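Local structure of mutual gliding-motility protein MglA (Myxococcus xanthus, 6IZW) at residues 58-63 / 74-79; 138-143 / 157-162. The protein is a small Ras-like protein of the ADP-ribosylation factor family that carries a P-loop nucleotide-binding fold and probably takes part in the gliding motility of its bacterium. All coordinates share one frame; numbering follows the deposited sequence.

Contact 1 of 2, residues 58-63 / 74-79; sequences DFLPLS and FHLYTV
F59 lays one corner of its ring over a face of the Y77 ring, near the rim, with F59 CD1 3.5 Å from Y77 CZ. The two planes are inclined by 38° and the ring centroids stand 4.9 Å apart. CG of F59 is anti to the backbone N (chi1 166°), which sends the ring along the strand toward H75; the two side chains run side by side, and H75 CB sits at the edge of the F59 ring, 3.8 Å from F59 CE1. Beyond the pair, Y77 OH hydrogen-bonds S57 of the MglB chain and K14 makes a cation-pi contact with the Y77 ring.

Behind these rings the backbones form the antiparallel hairpin of strands 54-67 and 70-78, the interswitch hairpin of Ras-like proteins. D58–T78, L60–L76 and L62–F74 are its hydrogen-bonded pairs, alternating with the non-hydrogen-bonded pairs F59–Y77 and P61–H75. P61, having no N-H, therefore costs this pairing nothing. The L60 N to L76 O bond is 2.8 Å long, while D58 N to T78 O is weak.

On the other face the leucines meet: L76 CD1 reaches both L60 CD2, at 4.2 Å, and L62 CD2, at 4.1 Å. L76 and L62 also rest on L180 of helix 176-192, and L60 on I32 of helix 25-35. At the end of that row T78 OG1 donates to D58 OD2 over 2.6 Å, arriving on the anti side of the carboxylate and 27° out of its plane. T26 OG1 bonds the same oxygen, and S46 OG takes OD1, so hydroxyls grip both ends of this buried carboxylate, whose nearest atom is about 4 Å from the magnesium ion.

Contact 2 of 2, residues 138-143 / 157-162; sequences IQYNKR and ALNHRN. With GSP (5'-guanosine-diphosphate-monothiophosphate), chain D.
The Y140 ring and the N159 amide are turned 65° against each other, their side chains crossing at about a right angle: Y140 OH comes within 3.7 Å of N159 CB, and L158 CD1 approaches the ring obliquely. No hydrogen bond spans the two segments. Instead, Y140 OH and N159 ND2 share E165 OE1 as a partner, and N159 OD1 takes the backbone N of I163, which fixes the rotation of the amide. Next to them I138, with CG1 anti to its backbone N (chi1 176°), extends CD1 to 4.0 Å from L158 CB.

At the far end of 138-143 the flat group is the base of GSP. The extended K142 chain runs over one face of it, K142 CG lying 3.5 Å from C6, and N141 ND2 gives a 3.0 Å hydrogen bond to GSP N7, tilted out of the base plane. K142 NZ forms a salt bridge with D104, and N141 OD1 is held by the backbone N of A170. Strand 136-141 and helix 151-158 thus pack within a beta-alpha-beta unit, and N141, K142 and D144, which also bonds GSP, match the NKxD guanine-recognition motif of Ras-like proteins.

Both contacts are buried and both reach the same mixed sheet, but they lie on opposite sides of the chain's centre, about 22 Å apart between centres, and do not touch. Contact 1 is strand against strand, knit by backbone hydrogen bonds and covered in part by MglB; contact 2 is strand against the last part of helix 151-158 and the loop that follows, far smaller in buried area, without a hydrogen bond across it, held by van der Waals contact and touched by no other protein chain. Both approach the GSP–magnesium site, at different ends: the D58 end of contact 1 lies near the magnesium ion, whereas the N141–K142 end of contact 2 holds the base.

Contact 1 of 2, residues 58-63 / 74-79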
# COMPACT_ATOMS: atom_id res chain seq x y z
N ASP A 58 -6.52 0.75 -3.83
CA ASP A 58 -7.48 -0.33 -3.69
C ASP A 58 -6.72 -1.65 -3.85
O ASP A 58 -5.76 -1.73 -4.62
CB ASP A 58 -8.59 -0.33 -4.76
CG ASP A 58 -9.36 0.98 -4.87
OD1 ASP A 58 -10.12 1.33 -3.94
OD2 ASP A 58 -9.24 1.64 -5.93
N PHE A 59 -7.20 -2.69 -3.18
CA PHE A 59 -6.59 -4.01 -3.31
C PHE A 59 -7.67 -5.08 -3.40
O PHE A 59 -8.58 -5.12 -2.56
CB PHE A 59 -5.67 -4.31 -2.12
CG PHE A 59 -5.29 -5.72 -2.03
CD1 PHE A 59 -4.55 -6.31 -3.05
CD2 PHE A 59 -5.73 -6.51 -0.99
CE1 PHE A 59 -4.21 -7.67 -3.00
CE2 PHE A 59 -5.39 -7.87 -0.92
CZ PHE A 59 -4.63 -8.45 -1.93
N LEU A 60 -7.58 -5.94 -4.41
CA LEU A 60 -8.52 -7.05 -4.54
C LEU A 60 -7.79 -8.34 -4.92
O LEU A 60 -7.27 -8.47 -6.04
CB LEU A 60 -9.60 -6.75 -5.59
CG LEU A 60 -10.52 -7.95 -5.91
CD1 LEU A 60 -11.45 -8.28 -4.73
CD2 LEU A 60 -11.35 -7.74 -7.18
N PRO A 61 -7.71 -9.31 -4.02
CA PRO A 61 -7.10 -10.61 -4.37
C PRO A 61 -8.12 -11.49 -5.08
O PRO A 61 -9.24 -11.67 -4.61
CB PRO A 61 -6.70 -11.19 -3.02
CG PRO A 61 -7.74 -10.62 -2.06
CD PRO A 61 -8.22 -9.29 -2.63
N LEU A 62 -7.71 -12.07 -6.21
CA LEU A 62 -8.59 -12.80 -7.10
C LEU A 62 -7.93 -14.12 -7.52
O LEU A 62 -6.74 -14.15 -7.84
CB LEU A 62 -8.90 -11.94 -8.35
CG LEU A 62 -10.08 -12.23 -9.28
CD1 LEU A 62 -11.41 -11.90 -8.60
CD2 LEU A 62 -9.93 -11.45 -10.60
N SER A 63 -8.70 -15.20 -7.51
CA SER A 63 -8.23 -16.49 -7.97
C SER A 63 -8.87 -16.82 -9.32
O SER A 63 -10.10 -16.76 -9.46
CB SER A 63 -8.52 -17.60 -6.95
OG SER A 63 -7.87 -18.81 -7.35
N PHE A 74 -4.21 -13.65 -8.37
CA PHE A 74 -3.87 -12.34 -8.90
C PHE A 74 -4.21 -11.29 -7.86
O PHE A 74 -5.32 -11.27 -7.32
CB PHE A 74 -4.60 -12.05 -10.22
CG PHE A 74 -4.04 -12.83 -11.37
CD1 PHE A 74 -2.94 -12.38 -12.06
CD2 PHE A 74 -4.59 -14.05 -11.71
CE1 PHE A 74 -2.42 -13.11 -13.10
CE2 PHE A 74 -4.07 -14.78 -12.76
CZ PHE A 74 -2.98 -14.31 -13.45
N HIS A 75 -3.22 -10.47 -7.55
CA HIS A 75 -3.34 -9.42 -6.55
C HIS A 75 -3.54 -8.14 -7.33
O HIS A 75 -2.61 -7.68 -8.00
CB HIS A 75 -2.09 -9.38 -5.66
CG HIS A 75 -1.82 -10.68 -4.96
ND1 HIS A 75 -2.46 -11.04 -3.79
CD2 HIS A 75 -1.03 -11.74 -5.29
CE1 HIS A 75 -2.06 -12.25 -3.42
NE2 HIS A 75 -1.19 -12.69 -4.31
N LEU A 76 -4.77 -7.62 -7.32
CA LEU A 76 -5.12 -6.45 -8.13
C LEU A 76 -5.01 -5.19 -7.30
O LEU A 76 -5.56 -5.12 -6.19
CB LEU A 76 -6.53 -6.56 -8.72
CG LEU A 76 -6.94 -7.85 -9.49
CD1 LEU A 76 -8.33 -7.72 -10.13
CD2 LEU A 76 -5.92 -8.19 -10.54
N TYR A 77 -4.32 -4.18 -7.83
CA TYR A 77 -4.21 -2.88 -7.18
C TYR A 77 -4.63 -1.77 -8.14
O TYR A 77 -4.45 -1.88 -9.36
CB TYR A 77 -2.76 -2.61 -6.72
CG TYR A 77 -2.30 -3.43 -5.55
CD1 TYR A 77 -1.80 -4.72 -5.74
CD2 TYR A 77 -2.31 -2.92 -4.26
CE1 TYR A 77 -1.34 -5.50 -4.67
CE2 TYR A 77 -1.86 -3.69 -3.16
CZ TYR A 77 -1.38 -4.98 -3.38
OH TYR A 77 -0.92 -5.76 -2.31
N THR A 78 -5.18 -0.70 -7.57
CA THR A 78 -5.24 0.58 -8.26
C THR A 78 -4.44 1.61 -7.47
O THR A 78 -4.31 1.52 -6.25
CB THR A 78 -6.69 1.08 -8.42
OG1 THR A 78 -7.08 1.86 -7.27
CG2 THR A 78 -7.64 -0.09 -8.60
N VAL A 79 -3.89 2.58 -8.18
CA VAL A 79 -3.11 3.65 -7.56
C VAL A 79 -4.03 4.85 -7.34
O VAL A 79 -5.10 4.92 -7.94
CB VAL A 79 -1.91 4.03 -8.44
CG1 VAL A 79 -1.04 2.82 -8.71
CG2 VAL A 79 -2.39 4.68 -9.76

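Contact 2 of 2, residues 138-143 / 157-162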
# COMPACT_ATOMS: atom_id res chain seq x y z
N ILE A 138 -3.68 -1.28 -22.43
CA ILE A 138 -4.34 -0.00 -22.20
C ILE A 138 -5.85 -0.14 -22.38
O ILE A 138 -6.33 -0.82 -23.30
CB ILE A 138 -3.76 1.13 -23.08
CG1 ILE A 138 -4.57 2.40 -22.84
CG2 ILE A 138 -3.83 0.80 -24.52
CD1 ILE A 138 -3.78 3.70 -23.09
N GLN A 139 -6.59 0.52 -21.49
CA GLN A 139 -8.05 0.58 -21.50
C GLN A 139 -8.49 2.01 -21.84
O GLN A 139 -8.15 2.95 -21.12
CB GLN A 139 -8.60 0.15 -20.14
CG GLN A 139 -10.16 0.19 -20.04
CD GLN A 139 -10.68 -0.26 -18.69
OE1 GLN A 139 -11.05 0.59 -17.87
NE2 GLN A 139 -10.73 -1.58 -18.45
N TYR A 140 -9.25 2.18 -22.93
CA TYR A 140 -9.93 3.46 -23.20
C TYR A 140 -11.29 3.40 -22.52
O TYR A 140 -12.23 2.82 -23.06
CB TYR A 140 -10.10 3.73 -24.69
CG TYR A 140 -8.84 3.62 -25.50
CD1 TYR A 140 -7.63 4.05 -24.99
CD2 TYR A 140 -8.86 3.04 -26.77
CE1 TYR A 140 -6.45 3.92 -25.72
CE2 TYR A 140 -7.69 2.90 -27.52
CZ TYR A 140 -6.49 3.35 -26.98
OH TYR A 140 -5.32 3.25 -27.71
N ASN A 141 -11.37 3.95 -21.32
CA ASN A 141 -12.58 3.91 -20.53
C ASN A 141 -13.45 5.14 -20.82
O ASN A 141 -13.01 6.12 -21.43
CB ASN A 141 -12.22 3.82 -19.04
CG ASN A 141 -13.41 3.43 -18.18
OD1 ASN A 141 -14.25 2.64 -18.61
ND2 ASN A 141 -13.52 4.02 -16.97
N LYS A 142 -14.73 5.07 -20.41
CA LYS A 142 -15.73 6.14 -20.57
C LYS A 142 -16.13 6.34 -22.03
O LYS A 142 -16.42 7.46 -22.46
CB LYS A 142 -15.27 7.48 -19.97
CG LYS A 142 -14.74 7.36 -18.54
CD LYS A 142 -14.79 8.68 -17.81
CE LYS A 142 -14.28 8.49 -16.40
NZ LYS A 142 -14.41 9.73 -15.57
N ARG A 143 -16.24 5.24 -22.78
CA ARG A 143 -16.68 5.31 -24.18
C ARG A 143 -18.14 5.72 -24.30
O ARG A 143 -18.58 6.06 -25.41
CB ARG A 143 -16.49 3.95 -24.87
CG ARG A 143 -15.10 3.38 -24.68
CD ARG A 143 -14.06 4.35 -25.26
NE ARG A 143 -14.42 4.74 -26.64
CZ ARG A 143 -13.90 5.78 -27.29
NH1 ARG A 143 -12.97 6.53 -26.71
NH2 ARG A 143 -14.30 6.07 -28.53
N ALA A 157 -2.40 9.34 -29.55
CA ALA A 157 -1.88 10.06 -28.40
C ALA A 157 -1.22 9.17 -27.36
O ALA A 157 -0.46 9.67 -26.53
CB ALA A 157 -3.02 10.84 -27.72
N LEU A 158 -1.52 7.86 -27.35
CA LEU A 158 -1.21 7.04 -26.18
C LEU A 158 -0.58 5.71 -26.50
O LEU A 158 -0.01 5.09 -25.60
CB LEU A 158 -2.48 6.78 -25.34
CG LEU A 158 -3.20 7.97 -24.72
CD1 LEU A 158 -4.55 7.58 -24.10
CD2 LEU A 158 -2.31 8.60 -23.70
N ASN A 159 -0.69 5.23 -27.73
CA ASN A 159 -0.39 3.83 -28.03
C ASN A 159 0.44 3.80 -29.31
O ASN A 159 -0.10 3.83 -30.42
CB ASN A 159 -1.68 3.03 -28.16
CG ASN A 159 -1.43 1.54 -28.23
OD1 ASN A 159 -0.33 1.08 -27.93
ND2 ASN A 159 -2.44 0.78 -28.63
N HIS A 160 1.75 3.71 -29.14
CA HIS A 160 2.69 3.76 -30.24
C HIS A 160 3.21 2.40 -30.64
O HIS A 160 3.61 2.22 -31.79
CB HIS A 160 3.87 4.67 -29.86
CG HIS A 160 3.45 5.81 -29.00
ND1 HIS A 160 2.93 6.98 -29.53
CD2 HIS A 160 3.39 5.95 -27.66
CE1 HIS A 160 2.62 7.81 -28.55
NE2 HIS A 160 2.88 7.21 -27.40
N ARG A 161 3.22 1.46 -29.71
CA ARG A 161 3.75 0.13 -29.96
C ARG A 161 2.65 -0.87 -30.31
O ARG A 161 2.89 -2.08 -30.26
CB ARG A 161 4.52 -0.36 -28.73
N ASN A 162 1.46 -0.38 -30.67
CA ASN A 162 0.24 -1.19 -30.80
C ASN A 162 0.15 -2.23 -29.69
O ASN A 162 0.08 -3.44 -29.91
CB ASN A 162 0.15 -1.82 -32.19
CG ASN A 162 -0.73 -1.00 -33.13
OD1 ASN A 162 -0.34 -0.69 -34.25
ND2 ASN A 162 -1.93 -0.60 -32.64
PG GSP D . -8.97 8.18 -8.45
O3B GSP D . -10.10 7.79 -9.55
S1G GSP D . -9.29 9.83 -7.96
O2G GSP D . -7.64 8.13 -9.15
O3G GSP D . -8.98 7.21 -7.27
PB GSP D . -10.44 6.40 -10.28
O1B GSP D . -10.39 5.24 -9.37
O2B GSP D . -9.74 6.13 -11.54
PA GSP D . -13.24 6.05 -10.19
O1A GSP D . -13.08 4.62 -10.46
O2A GSP D . -13.44 6.35 -8.75
O3A GSP D . -11.92 6.81 -10.74
O5' GSP D . -14.37 6.73 -11.11
C5' GSP D . -14.51 8.14 -11.10
C4' GSP D . -15.91 8.58 -11.50
O4' GSP D . -16.08 8.32 -12.88
C3' GSP D . -17.00 7.78 -10.78
O3' GSP D . -18.10 8.64 -10.60
C2' GSP D . -17.35 6.68 -11.77
O2' GSP D . -18.67 6.20 -11.63
C1' GSP D . -17.18 7.43 -13.08
N9 GSP D . -16.87 6.51 -14.18
C8 GSP D . -15.92 5.52 -14.17
N7 GSP D . -15.95 4.92 -15.39
C5 GSP D . -16.91 5.51 -16.16
C6 GSP D . -17.35 5.27 -17.45
O6 GSP D . -16.84 4.38 -18.11
N1 GSP D . -18.36 6.01 -18.00
C2 GSP D . -18.94 7.02 -17.24
N2 GSP D . -19.91 7.74 -17.78
N3 GSP D . -18.51 7.25 -15.95
C4 GSP D . -17.51 6.51 -15.41